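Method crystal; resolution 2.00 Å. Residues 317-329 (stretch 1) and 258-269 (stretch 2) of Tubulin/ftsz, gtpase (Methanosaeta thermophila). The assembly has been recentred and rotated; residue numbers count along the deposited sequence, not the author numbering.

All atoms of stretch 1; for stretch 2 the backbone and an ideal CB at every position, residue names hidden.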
ATOM      1  N   LEU A 317       3.829   3.423 -16.600  1.00 14.49           N
ATOM      2  CA  LEU A 317       3.374   2.804 -15.376  1.00 19.95           C
ATOM      3  C   LEU A 317       3.385   1.299 -15.550  1.00 17.77           C
ATOM      4  O   LEU A 317       2.872   0.766 -16.521  1.00 20.51           O
ATOM      5  CB  LEU A 317       1.967   3.273 -15.026  1.00 16.41           C
ATOM      6  CG  LEU A 317       1.382   2.606 -13.768  1.00 17.79           C
ATOM      7  CD1 LEU A 317       1.905   3.288 -12.554  1.00 15.52           C
ATOM      8  CD2 LEU A 317      -0.130   2.687 -13.803  1.00 18.68           C
ATOM      9  N   SER A 318       3.952   0.613 -14.580  1.00 15.84           N
ATOM     10  CA  SER A 318       3.901  -0.835 -14.577  1.00 27.22           C
ATOM     11  C   SER A 318       3.118  -1.332 -13.359  1.00 26.99           C
ATOM     12  O   SER A 318       3.303  -0.852 -12.239  1.00 26.03           O
ATOM     13  CB  SER A 318       5.321  -1.408 -14.597  1.00 29.11           C
ATOM     14  OG  SER A 318       6.069  -0.944 -13.481  1.00 32.83           O
ATOM     15  N   VAL A 319       2.217  -2.269 -13.594  1.00 25.27           N
ATOM     16  CA  VAL A 319       1.486  -2.892 -12.504  1.00 24.85           C
ATOM     17  C   VAL A 319       2.014  -4.295 -12.492  1.00 21.79           C
ATOM     18  O   VAL A 319       1.889  -5.008 -13.473  1.00 19.52           O
ATOM     19  CB  VAL A 319      -0.044  -2.888 -12.722  1.00 27.91           C
ATOM     20  CG1 VAL A 319      -0.767  -3.511 -11.503  1.00 22.49           C
ATOM     21  CG2 VAL A 319      -0.555  -1.444 -13.018  1.00 13.72           C
ATOM     22  N   LEU A 320       2.647  -4.672 -11.391  1.00 18.97           N
ATOM     23  CA  LEU A 320       3.280  -5.982 -11.265  1.00 23.40           C
ATOM     24  C   LEU A 320       2.521  -6.840 -10.277  1.00 23.96           C
ATOM     25  O   LEU A 320       1.999  -6.348  -9.284  1.00 26.72           O
ATOM     26  CB  LEU A 320       4.701  -5.853 -10.744  1.00 26.79           C
ATOM     27  CG  LEU A 320       5.708  -5.121 -11.611  1.00 34.62           C
ATOM     28  CD1 LEU A 320       7.079  -5.197 -10.947  1.00 34.36           C
ATOM     29  CD2 LEU A 320       5.732  -5.743 -12.995  1.00 38.42           C
ATOM     30  N   SER A 321       2.447  -8.122 -10.588  1.00 23.72           N
ATOM     31  CA  SER A 321       1.942  -9.141  -9.696  1.00 19.27           C
ATOM     32  C   SER A 321       3.097 -10.063  -9.313  1.00 26.35           C
ATOM     33  O   SER A 321       3.852 -10.487 -10.185  1.00 30.47           O
ATOM     34  CB  SER A 321       0.857  -9.934 -10.438  1.00 26.37           C
ATOM     35  OG  SER A 321       0.424 -11.060  -9.709  1.00 43.93           O
ATOM     36  N   LEU A 322       3.229 -10.400  -8.028  1.00 29.72           N
ATOM     37  CA  LEU A 322       4.378 -11.190  -7.563  1.00 27.55           C
ATOM     38  C   LEU A 322       4.085 -12.686  -7.517  1.00 29.55           C
ATOM     39  O   LEU A 322       2.988 -13.091  -7.135  1.00 33.78           O
ATOM     40  CB  LEU A 322       4.830 -10.722  -6.176  1.00 21.99           C
ATOM     41  CG  LEU A 322       5.234  -9.246  -6.166  1.00 20.21           C
ATOM     42  CD1 LEU A 322       5.740  -8.819  -4.790  1.00 30.15           C
ATOM     43  CD2 LEU A 322       6.278  -8.965  -7.280  1.00 29.00           C
ATOM     44  N   GLU A 323       5.057 -13.497  -7.939  1.00 38.21           N
ATOM     45  CA  GLU A 323       5.039 -14.940  -7.687  1.00 40.10           C
ATOM     46  C   GLU A 323       5.734 -15.244  -6.361  1.00 42.30           C
ATOM     47  O   GLU A 323       5.330 -16.137  -5.631  1.00 46.19           O
ATOM     48  CB  GLU A 323       5.759 -15.708  -8.805  1.00 44.03           C
ATOM     49  CG  GLU A 323       5.086 -15.628 -10.168  1.00 52.45           C
ATOM     50  CD  GLU A 323       3.715 -16.290 -10.205  1.00 53.16           C
ATOM     51  OE1 GLU A 323       3.569 -17.413  -9.680  1.00 48.92           O
ATOM     52  OE2 GLU A 323       2.778 -15.680 -10.757  1.00 58.66           O
ATOM     53  N   ARG A 324       6.807 -14.507  -6.084  1.00 39.88           N
ATOM     54  CA  ARG A 324       7.612 -14.677  -4.880  1.00 40.12           C
ATOM     55  C   ARG A 324       7.882 -13.312  -4.243  1.00 37.83           C
ATOM     56  O   ARG A 324       7.958 -12.293  -4.941  1.00 32.52           O
ATOM     57  CB  ARG A 324       8.933 -15.368  -5.239  1.00 43.48           C
ATOM     58  CG  ARG A 324       8.721 -16.638  -6.038  1.00 45.64           C
ATOM     59  CD  ARG A 324      10.004 -17.322  -6.396  1.00 48.59           C
ATOM     60  NE  ARG A 324      10.541 -16.886  -7.679  1.00 45.98           N
ATOM     61  CZ  ARG A 324      11.642 -16.155  -7.798  1.00 42.32           C
ATOM     62  NH1 ARG A 324      12.303 -15.767  -6.711  1.00 48.21           N
ATOM     63  NH2 ARG A 324      12.080 -15.813  -8.992  1.00 35.53           N
ATOM     64  N   ALA A 325       8.012 -13.287  -2.919  1.00 29.08           N
ATOM     65  CA  ALA A 325       8.284 -12.048  -2.205  1.00 27.36           C
ATOM     66  C   ALA A 325       9.242 -12.258  -1.038  1.00 36.93           C
ATOM     67  O   ALA A 325       8.827 -12.158   0.115  1.00 41.53           O
ATOM     68  CB  ALA A 325       6.993 -11.466  -1.684  1.00 26.85           C
ATOM     69  N   PRO A 326      10.524 -12.529  -1.323  1.00 34.67           N
ATOM     70  CA  PRO A 326      11.475 -12.785  -0.229  1.00 36.49           C
ATOM     71  C   PRO A 326      11.576 -11.614   0.749  1.00 37.93           C
ATOM     72  O   PRO A 326      11.833 -11.835   1.930  1.00 40.92           O
ATOM     73  CB  PRO A 326      12.801 -13.037  -0.957  1.00 41.61           C
ATOM     74  CG  PRO A 326      12.606 -12.448  -2.348  1.00 45.16           C
ATOM     75  CD  PRO A 326      11.155 -12.650  -2.649  1.00 38.64           C
ATOM     76  N   GLY A 327      11.359 -10.392   0.275  1.00 35.81           N
ATOM     77  CA  GLY A 327      11.398  -9.223   1.142  1.00 36.81           C
ATOM     78  C   GLY A 327      10.364  -9.268   2.266  1.00 38.14           C
ATOM     79  O   GLY A 327      10.622  -8.823   3.392  1.00 38.77           O
ATOM     80  N   LEU A 328       9.177  -9.773   1.947  1.00 32.02           N
ATOM     81  CA  LEU A 328       8.119  -9.962   2.940  1.00 37.22           C
ATOM     82  C   LEU A 328       8.459 -11.068   3.937  1.00 35.25           C
ATOM     83  O   LEU A 328       8.106 -10.986   5.113  1.00 35.39           O
ATOM     84  CB  LEU A 328       6.783 -10.257   2.250  1.00 38.24           C
ATOM     85  CG  LEU A 328       6.159  -9.067   1.512  1.00 35.54           C
ATOM     86  CD1 LEU A 328       4.872  -9.486   0.861  1.00 35.62           C
ATOM     87  CD2 LEU A 328       5.912  -7.907   2.451  1.00 32.77           C
ATOM     88  N   VAL A 329       9.130 -12.113   3.468  1.00 39.30           N
ATOM     89  CA  VAL A 329       9.535 -13.191   4.377  1.00 43.60           C
ATOM     90  C   VAL A 329      10.511 -12.648   5.425  1.00 40.65           C
ATOM     91  O   VAL A 329      10.377 -12.913   6.629  1.00 39.72           O
ATOM     92  CB  VAL A 329      10.128 -14.387   3.611  1.00 43.63           C
ATOM     93  CG1 VAL A 329      10.680 -15.449   4.587  1.00 44.56           C
ATOM     94  CG2 VAL A 329       9.063 -14.992   2.700  1.00 41.14           C
ATOM     95  N   UNK A 258      12.528   1.862  -9.620  1.00 33.00           N
ATOM     96  CA  UNK A 258      11.313   2.415 -10.211  1.00 29.20           C
ATOM     97  C   UNK A 258      10.042   1.957  -9.486  1.00 30.21           C
ATOM     98  O   UNK A 258       8.964   2.531  -9.676  1.00 25.71           O
ATOM     99  CB  UNK A 258      11.233   2.022 -11.687  1.00 29.20           C
ATOM    100  N   UNK A 259      10.174   0.900  -8.682  1.00 26.64           N
ATOM    101  CA  UNK A 259       9.056   0.246  -8.000  1.00 22.76           C
ATOM    102  C   UNK A 259       8.773   0.816  -6.595  1.00 22.26           C
ATOM    103  O   UNK A 259       9.654   1.395  -5.977  1.00 25.88           O
ATOM    104  CB  UNK A 259       9.339  -1.254  -7.892  1.00 22.76           C
ATOM    105  N   UNK A 260       7.550   0.647  -6.088  1.00 20.30           N
ATOM    106  CA  UNK A 260       7.218   1.094  -4.732  1.00 15.39           C
ATOM    107  C   UNK A 260       7.660   0.046  -3.687  1.00 16.40           C
ATOM    108  O   UNK A 260       7.784   0.329  -2.484  1.00 20.17           O
ATOM    109  CB  UNK A 260       5.716   1.359  -4.616  1.00 15.39           C
ATOM    110  N   UNK A 261       7.935  -1.153  -4.185  1.00 16.79           N
ATOM    111  CA  UNK A 261       8.384  -2.274  -3.400  1.00 23.56           C
ATOM    112  C   UNK A 261       9.471  -2.925  -4.255  1.00 28.15           C
ATOM    113  O   UNK A 261       9.244  -3.172  -5.425  1.00 26.49           O
ATOM    114  CB  UNK A 261       7.247  -3.236  -3.048  1.00 23.56           C
ATOM    115  N   UNK A 262      10.642  -3.227  -3.664  1.00 26.43           N
ATOM    116  CA  UNK A 262      11.812  -3.686  -4.430  1.00 29.90           C
ATOM    117  C   UNK A 262      11.736  -5.125  -4.945  1.00 31.90           C
ATOM    118  O   UNK A 262      12.601  -5.935  -4.602  1.00 29.94           O
ATOM    119  CB  UNK A 262      13.062  -3.549  -3.558  1.00 29.90           C
ATOM    120  N   UNK A 263      10.742  -5.436  -5.769  1.00 31.68           N
ATOM    121  CA  UNK A 263      10.697  -6.736  -6.441  1.00 32.88           C
ATOM    122  C   UNK A 263      11.809  -6.821  -7.493  1.00 29.29           C
ATOM    123  O   UNK A 263      12.191  -5.823  -8.105  1.00 33.53           O
ATOM    124  CB  UNK A 263       9.329  -6.962  -7.088  1.00 32.88           C
ATOM    125  N   UNK A 264      12.372  -8.007  -7.659  1.00 29.43           N
ATOM    126  CA  UNK A 264      13.422  -8.216  -8.650  1.00 36.13           C
ATOM    127  C   UNK A 264      12.848  -8.914  -9.867  1.00 39.52           C
ATOM    128  O   UNK A 264      12.726 -10.141  -9.883  1.00 42.40           O
ATOM    129  CB  UNK A 264      14.577  -9.029  -8.061  1.00 36.13           C
ATOM    130  N   UNK A 265      12.470  -8.125 -10.871  1.00 32.18           N
ATOM    131  CA  UNK A 265      11.874  -8.646 -12.092  1.00 34.78           C
ATOM    132  C   UNK A 265      12.848  -9.537 -12.888  1.00 42.81           C
ATOM    133  O   UNK A 265      12.452 -10.561 -13.454  1.00 44.86           O
ATOM    134  CB  UNK A 265      11.398  -7.484 -12.966  1.00 34.78           C
ATOM    135  N   UNK A 266      14.120  -9.161 -12.930  1.00 40.45           N
ATOM    136  CA  UNK A 266      15.089  -9.968 -13.665  1.00 49.75           C
ATOM    137  C   UNK A 266      15.207 -11.369 -13.066  1.00 52.41           C
ATOM    138  O   UNK A 266      15.546 -12.317 -13.767  1.00 59.43           O
ATOM    139  CB  UNK A 266      16.456  -9.281 -13.671  1.00 49.75           C
ATOM    140  N   UNK A 267      14.913 -11.495 -11.774  1.00 40.06           N
ATOM    141  CA  UNK A 267      14.980 -12.789 -11.097  1.00 42.33           C
ATOM    142  C   UNK A 267      13.715 -13.622 -11.299  1.00 43.96           C
ATOM    143  O   UNK A 267      13.625 -14.747 -10.820  1.00 55.53           O
ATOM    144  CB  UNK A 267      15.224 -12.580  -9.601  1.00 42.33           C
ATOM    145  N   UNK A 268      12.739 -13.064 -12.003  1.00 35.50           N
ATOM    146  CA  UNK A 268      11.481 -13.747 -12.249  1.00 41.00           C
ATOM    147  C   UNK A 268      10.470 -13.727 -11.103  1.00 42.59           C
ATOM    148  O   UNK A 268       9.590 -14.586 -11.038  1.00 39.69           O
ATOM    149  CB  UNK A 268      11.781 -15.203 -12.609  1.00 41.00           C
ATOM    150  N   UNK A 269      10.563 -12.723 -10.230  1.00 44.73           N
ATOM    151  CA  UNK A 269       9.635 -12.582  -9.102  1.00 38.90           C
ATOM    152  C   UNK A 269       8.242 -12.077  -9.500  1.00 36.50           C
ATOM    153  O   UNK A 269       7.298 -12.167  -8.715  1.00 41.48           O
ATOM    154  CB  UNK A 269      10.236 -11.627  -8.069  1.00 38.90           C
TER

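Stretch 1 is a strand from 317 to 322, a turn, and a helix from 326; stretch 2 packs beside it without regular helix or strand.

Position 258 has no atom of stretch 1 within 5.5 Å of its ideal CB, so this contact leaves its side chain undetermined; it is Gly258.

At 259 the CA-to-CB bond points sideways, and the ideal CB lies 5.5 Å from Leu320 CD1. A branched or long apolar chain could close the gap. Leu259 does so, its CD2 coming within 3.6 Å of Leu320 CD1.

Position 260 is out of reach and unconstrained from here; it is Leu260.

At 261 CA-to-CB points toward stretch 1, yet nothing there lies within 5.5 Å of the ideal CB. That leaves room for a long side chain, with the apolar Leu322 and Leu328 along its path. Large apolar or aromatic residues would suit, and a polar tip could approach the amide of Gly327, directly or through a water. Tyr261 fits: CE1 lies 3.9 Å from Leu322 CD1 and CE2 4.2 Å from Leu328 CD2. A water bridges Tyr261 OH and Gly327 N. An ideal CB on Gly327 would clash with Tyr261 OH at 2.7 Å.

Position 262 is out of reach; its phi of -74° permits proline, and Pro262 occupies it.

At 263 the ideal CB points toward stretch 1 and is already 3.7 Å from Leu322 CD2, favouring a small apolar residue. Ala263 makes that contact with its methyl alone.

Position 264 meets nothing across the gap. It is Asn264, whose OD1 accepts a hydrogen bond from the amide of 267.

At 265 the ideal CB lies 5.3 Å from Leu320 CD1, suiting a medium apolar chain. Val265 places CG2 3.7 Å from Leu320 CD1.

Position 266 is out of reach; it is Asp266.

At 267 CB points toward stretch 1, 4.6 Å from Arg324 NH2, where many small residues would fit. In Ala267 the backbone contributes more: its O accepts a weak hydrogen bond from Arg324 NH2 (2.6 Å).

At 268 phi is +80°, which favours glycine, and an ideal CB would lie 3.7 Å from Arg324 NH2. Gly268 is found.

At 269 the backbone O accepts a hydrogen bond from Glu323 N (2.7 Å), whatever the side chain. Nearby Arg324 invites an acid, though a long polar chain could also serve. Glu269 lays CG over one guanidinium face, 3.7 Å from Arg324 NH1, while OE1 accepts from Asn264 N (2.8 Å) and reaches Arg324 O through a water.

Stretch 2, residues 258-269: GLLYPANVDAGE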
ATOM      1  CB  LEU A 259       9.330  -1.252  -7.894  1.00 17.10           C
ATOM      2  CG  LEU A 259       9.564  -1.964  -9.232  1.00 18.13           C
ATOM      3  CD1 LEU A 259       9.975  -3.406  -8.978  1.00 22.43           C
ATOM      4  CD2 LEU A 259       8.353  -1.894 -10.139  1.00 23.55           C
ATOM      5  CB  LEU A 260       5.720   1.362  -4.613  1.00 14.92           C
ATOM      6  CG  LEU A 260       5.168   2.537  -5.419  1.00 21.13           C
ATOM      7  CD1 LEU A 260       3.674   2.564  -5.273  1.00 17.16           C
ATOM      8  CD2 LEU A 260       5.764   3.854  -4.931  1.00 20.91           C
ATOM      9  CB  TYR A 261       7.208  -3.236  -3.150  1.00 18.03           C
ATOM     10  CG  TYR A 261       7.612  -4.560  -2.512  1.00 23.97           C
ATOM     11  CD1 TYR A 261       7.986  -5.647  -3.293  1.00 28.25           C
ATOM     12  CD2 TYR A 261       7.629  -4.716  -1.125  1.00 27.53           C
ATOM     13  CE1 TYR A 261       8.357  -6.854  -2.711  1.00 33.87           C
ATOM     14  CE2 TYR A 261       7.998  -5.917  -0.539  1.00 25.26           C
ATOM     15  CZ  TYR A 261       8.358  -6.977  -1.333  1.00 31.59           C
ATOM     16  OH  TYR A 261       8.731  -8.159  -0.749  1.00 32.28           O
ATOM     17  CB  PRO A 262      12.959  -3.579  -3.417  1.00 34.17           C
ATOM     18  CG  PRO A 262      12.311  -3.761  -2.096  1.00 33.97           C
ATOM     19  CD  PRO A 262      10.937  -3.115  -2.223  1.00 33.11           C
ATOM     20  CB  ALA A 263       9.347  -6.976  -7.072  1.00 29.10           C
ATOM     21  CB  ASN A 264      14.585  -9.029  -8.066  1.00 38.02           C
ATOM     22  CG  ASN A 264      15.808  -9.073  -8.990  1.00 40.65           C
ATOM     23  OD1 ASN A 264      15.701  -8.962 -10.215  1.00 39.03           O
ATOM     24  ND2 ASN A 264      16.977  -9.250  -8.393  1.00 41.05           N
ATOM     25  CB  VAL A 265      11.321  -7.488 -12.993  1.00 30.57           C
ATOM     26  CG1 VAL A 265      10.834  -8.019 -14.314  1.00 25.93           C
ATOM     27  CG2 VAL A 265      10.192  -6.772 -12.284  1.00 31.16           C
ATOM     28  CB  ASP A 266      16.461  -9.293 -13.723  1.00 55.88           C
ATOM     29  CG  ASP A 266      16.451  -8.011 -14.532  1.00 61.98           C
ATOM     30  OD1 ASP A 266      15.537  -7.828 -15.368  1.00 61.16           O
ATOM     31  OD2 ASP A 266      17.368  -7.187 -14.330  1.00 68.56           O
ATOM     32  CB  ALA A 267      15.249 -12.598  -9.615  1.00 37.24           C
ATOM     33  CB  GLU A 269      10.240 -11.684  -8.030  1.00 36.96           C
ATOM     34  CG  GLU A 269      11.540 -12.254  -7.466  1.00 44.30           C
ATOM     35  CD  GLU A 269      12.105 -11.440  -6.319  1.00 47.34           C
ATOM     36  OE1 GLU A 269      11.667 -10.282  -6.110  1.00 42.89           O
ATOM     37  OE2 GLU A 269      12.994 -11.967  -5.621  1.00 52.67           O
TER
HETATM   38  O   HOH W   1      10.643  -9.336  -2.465  1.00 40.72           O
HETATM   39  O   HOH W   2       9.555  -9.906  -4.784  1.00 30.35           O
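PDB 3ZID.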